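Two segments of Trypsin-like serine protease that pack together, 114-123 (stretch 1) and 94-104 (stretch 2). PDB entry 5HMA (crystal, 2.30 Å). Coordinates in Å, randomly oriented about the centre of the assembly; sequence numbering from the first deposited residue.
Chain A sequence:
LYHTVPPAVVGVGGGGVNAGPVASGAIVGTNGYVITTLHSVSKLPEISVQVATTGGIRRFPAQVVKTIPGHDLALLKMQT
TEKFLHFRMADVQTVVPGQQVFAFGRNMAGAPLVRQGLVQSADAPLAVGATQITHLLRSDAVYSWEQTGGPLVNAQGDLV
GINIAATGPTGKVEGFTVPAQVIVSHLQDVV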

# COMPACT_ATOMS: atom_id res chain seq x y z
N VAL A 114 -2.83 11.02 -5.46
CA VAL A 114 -3.69 10.12 -6.20
C VAL A 114 -3.41 10.26 -7.69
O VAL A 114 -3.16 11.37 -8.19
CB VAL A 114 -5.19 10.38 -5.89
CG1 VAL A 114 -5.59 11.78 -6.31
CG2 VAL A 114 -6.07 9.35 -6.59
N ARG A 115 -3.41 9.14 -8.39
CA ARG A 115 -3.32 9.15 -9.84
C ARG A 115 -4.21 8.05 -10.40
O ARG A 115 -4.27 6.94 -9.88
CB ARG A 115 -1.87 8.97 -10.29
CG ARG A 115 -1.71 8.86 -11.78
CD ARG A 115 -1.36 10.20 -12.38
NE ARG A 115 -0.02 10.16 -12.97
CZ ARG A 115 0.89 11.12 -12.83
NH1 ARG A 115 0.60 12.21 -12.13
NH2 ARG A 115 2.07 11.00 -13.41
N GLN A 116 -4.92 8.37 -11.47
CA GLN A 116 -5.72 7.37 -12.14
C GLN A 116 -5.00 6.84 -13.36
O GLN A 116 -4.16 7.53 -13.94
CB GLN A 116 -7.08 7.93 -12.54
CG GLN A 116 -6.99 8.97 -13.59
CD GLN A 116 -8.25 9.02 -14.42
OE1 GLN A 116 -8.32 8.43 -15.50
NE2 GLN A 116 -9.26 9.72 -13.91
N GLY A 117 -5.33 5.63 -13.75
CA GLY A 117 -4.78 5.03 -14.94
C GLY A 117 -5.56 3.79 -15.32
O GLY A 117 -6.57 3.46 -14.70
N LEU A 118 -5.08 3.11 -16.35
CA LEU A 118 -5.64 1.85 -16.78
C LEU A 118 -4.77 0.67 -16.34
O LEU A 118 -3.55 0.78 -16.26
CB LEU A 118 -5.80 1.84 -18.30
CG LEU A 118 -6.72 2.92 -18.85
CD1 LEU A 118 -6.88 2.78 -20.37
CD2 LEU A 118 -8.07 2.83 -18.13
N VAL A 119 -5.42 -0.46 -16.06
CA VAL A 119 -4.71 -1.72 -15.92
C VAL A 119 -4.15 -2.10 -17.30
O VAL A 119 -4.87 -2.08 -18.30
CB VAL A 119 -5.63 -2.81 -15.37
CG1 VAL A 119 -4.87 -4.13 -15.25
CG2 VAL A 119 -6.21 -2.36 -14.04
N GLN A 120 -2.86 -2.44 -17.37
CA GLN A 120 -2.23 -2.65 -18.67
C GLN A 120 -1.85 -4.12 -18.87
O GLN A 120 -1.61 -4.56 -20.00
CB GLN A 120 -1.00 -1.76 -18.84
CG GLN A 120 -1.29 -0.25 -18.80
CD GLN A 120 -1.95 0.28 -20.09
OE1 GLN A 120 -2.30 -0.48 -21.00
NE2 GLN A 120 -2.10 1.60 -20.15
N SER A 121 -1.80 -4.86 -17.77
CA SER A 121 -1.52 -6.29 -17.81
C SER A 121 -2.00 -6.87 -16.50
O SER A 121 -2.02 -6.17 -15.49
CB SER A 121 -0.02 -6.56 -17.99
OG SER A 121 0.30 -7.90 -17.66
N ALA A 122 -2.41 -8.13 -16.51
CA ALA A 122 -2.89 -8.75 -15.27
C ALA A 122 -1.98 -9.90 -14.83
O ALA A 122 -2.27 -10.60 -13.86
CB ALA A 122 -4.32 -9.23 -15.42
N ASP A 123 -0.86 -10.06 -15.54
CA ASP A 123 0.08 -11.14 -15.25
C ASP A 123 1.49 -10.72 -15.65
O ASP A 123 1.94 -10.95 -16.78
CB ASP A 123 -0.35 -12.42 -15.97
CG ASP A 123 0.20 -13.67 -15.32
OD1 ASP A 123 1.08 -13.55 -14.44
OD2 ASP A 123 -0.24 -14.78 -15.69
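Stretch 2, residues 94-104: TVVPGQQVFAF

Stretch 2 enters as loop, turns, and then runs as a strand antiparallel to the strand of stretch 1, the two N-to-C directions 137° apart and the axes approaching to 4.5 Å. Val95, extended and chi1 m, points toward stretch 1 and sets its CG2 3.7 Å from CG2 of Val119. Val96 turns its side chain away. A type II turn spans Val96 to Gln99, closed by Gln99 N to Val96 O at 3.1 Å; Pro97 packs CD 4.1 Å from CB of Ala122. Gly98, at phi 106°, has a backbone that calls for glycine, and its N donates to Val119 O at 2.8 Å. Gln99 O then accepts from Val119 N at 3.0 Å, so the turn grips Val119 by both backbone polar groups.

From Gln100, opposite Leu118, the regular ladder begins, non-hydrogen-bonded pairs alternating with hydrogen-bonded ones. Val101 bonds Gly117 (Val101 N to Gly117 O 2.7 Å, Gly117 N to Val101 O 2.9 Å) and places CG1 3.6 Å from Val119 CG2. Phe102 pairs with Gln116 without such bonds, Gln116 CB lying 3.5 Å from Phe102 CD2. Ala103 bonds Arg115: Ala103 N to Arg115 O 2.8 Å, Arg115 N to Ala103 O 3.0 Å. Finally, Phe104 offers a ring face to Val114 CG2, 3.6 Å from the Phe104 ring centroid. Gln100, Phe102 and Phe104 share one sheet face; Val101 and Ala103 take the other.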

# COMPACT_ATOMS: atom_id res chain seq x y z
N THR A 94 -11.22 -8.15 -8.01
CA THR A 94 -10.25 -8.26 -9.10
C THR A 94 -10.49 -7.15 -10.15
O THR A 94 -11.58 -6.57 -10.22
CB THR A 94 -10.32 -9.62 -9.79
OG1 THR A 94 -11.63 -9.82 -10.33
CG2 THR A 94 -10.00 -10.74 -8.81
N VAL A 95 -9.46 -6.85 -10.93
CA VAL A 95 -9.60 -5.93 -12.06
C VAL A 95 -9.07 -6.62 -13.31
O VAL A 95 -8.31 -7.59 -13.20
CB VAL A 95 -8.87 -4.61 -11.83
CG1 VAL A 95 -9.54 -3.81 -10.72
CG2 VAL A 95 -7.37 -4.85 -11.55
N VAL A 96 -9.48 -6.14 -14.48
CA VAL A 96 -9.03 -6.68 -15.76
C VAL A 96 -8.24 -5.62 -16.55
O VAL A 96 -8.40 -4.43 -16.30
CB VAL A 96 -10.22 -7.20 -16.59
CG1 VAL A 96 -10.74 -8.50 -16.02
CG2 VAL A 96 -11.31 -6.13 -16.67
N PRO A 97 -7.40 -6.04 -17.51
CA PRO A 97 -6.77 -5.07 -18.41
C PRO A 97 -7.77 -4.10 -19.06
O PRO A 97 -8.76 -4.53 -19.65
CB PRO A 97 -6.12 -5.95 -19.49
CG PRO A 97 -5.85 -7.24 -18.78
CD PRO A 97 -7.02 -7.43 -17.86
N GLY A 98 -7.51 -2.80 -18.94
CA GLY A 98 -8.34 -1.81 -19.60
C GLY A 98 -9.22 -1.10 -18.60
O GLY A 98 -9.79 -0.05 -18.89
N GLN A 99 -9.31 -1.67 -17.41
CA GLN A 99 -10.16 -1.12 -16.38
C GLN A 99 -9.47 0.06 -15.72
O GLN A 99 -8.27 0.03 -15.45
CB GLN A 99 -10.52 -2.20 -15.35
CG GLN A 99 -11.23 -1.68 -14.11
CD GLN A 99 -11.91 -2.79 -13.34
OE1 GLN A 99 -11.74 -3.97 -13.64
NE2 GLN A 99 -12.69 -2.41 -12.33
N GLN A 100 -10.22 1.12 -15.48
CA GLN A 100 -9.67 2.28 -14.80
C GLN A 100 -9.41 1.97 -13.34
O GLN A 100 -10.28 1.42 -12.65
CB GLN A 100 -10.62 3.47 -14.93
CG GLN A 100 -10.02 4.79 -14.55
CD GLN A 100 -11.02 5.92 -14.74
OE1 GLN A 100 -10.67 7.09 -14.66
NE2 GLN A 100 -12.27 5.56 -14.98
N VAL A 101 -8.22 2.33 -12.86
CA VAL A 101 -7.89 2.17 -11.44
C VAL A 101 -7.28 3.45 -10.89
O VAL A 101 -6.94 4.36 -11.64
CB VAL A 101 -6.95 0.97 -11.21
CG1 VAL A 101 -7.70 -0.33 -11.45
CG2 VAL A 101 -5.74 1.06 -12.14
N PHE A 102 -7.14 3.52 -9.58
CA PHE A 102 -6.66 4.72 -8.92
C PHE A 102 -5.64 4.32 -7.88
O PHE A 102 -5.90 3.45 -7.04
CB PHE A 102 -7.82 5.50 -8.28
CG PHE A 102 -8.92 5.83 -9.24
CD1 PHE A 102 -9.85 4.86 -9.61
CD2 PHE A 102 -9.03 7.10 -9.80
CE1 PHE A 102 -10.87 5.15 -10.52
CE2 PHE A 102 -10.05 7.40 -10.69
CZ PHE A 102 -10.96 6.42 -11.06
N ALA A 103 -4.46 4.93 -7.95
CA ALA A 103 -3.39 4.60 -7.03
C ALA A 103 -3.21 5.73 -6.04
O ALA A 103 -2.96 6.87 -6.43
CB ALA A 103 -2.11 4.32 -7.79
N PHE A 104 -3.37 5.42 -4.76
CA PHE A 104 -3.31 6.44 -3.70
C PHE A 104 -2.02 6.28 -2.89
O PHE A 104 -1.53 5.16 -2.71
CB PHE A 104 -4.52 6.32 -2.75
CG PHE A 104 -5.82 6.83 -3.31
CD1 PHE A 104 -6.57 6.04 -4.18
CD2 PHE A 104 -6.31 8.07 -2.95
CE1 PHE A 104 -7.79 6.50 -4.68
CE2 PHE A 104 -7.53 8.54 -3.44
CZ PHE A 104 -8.27 7.75 -4.32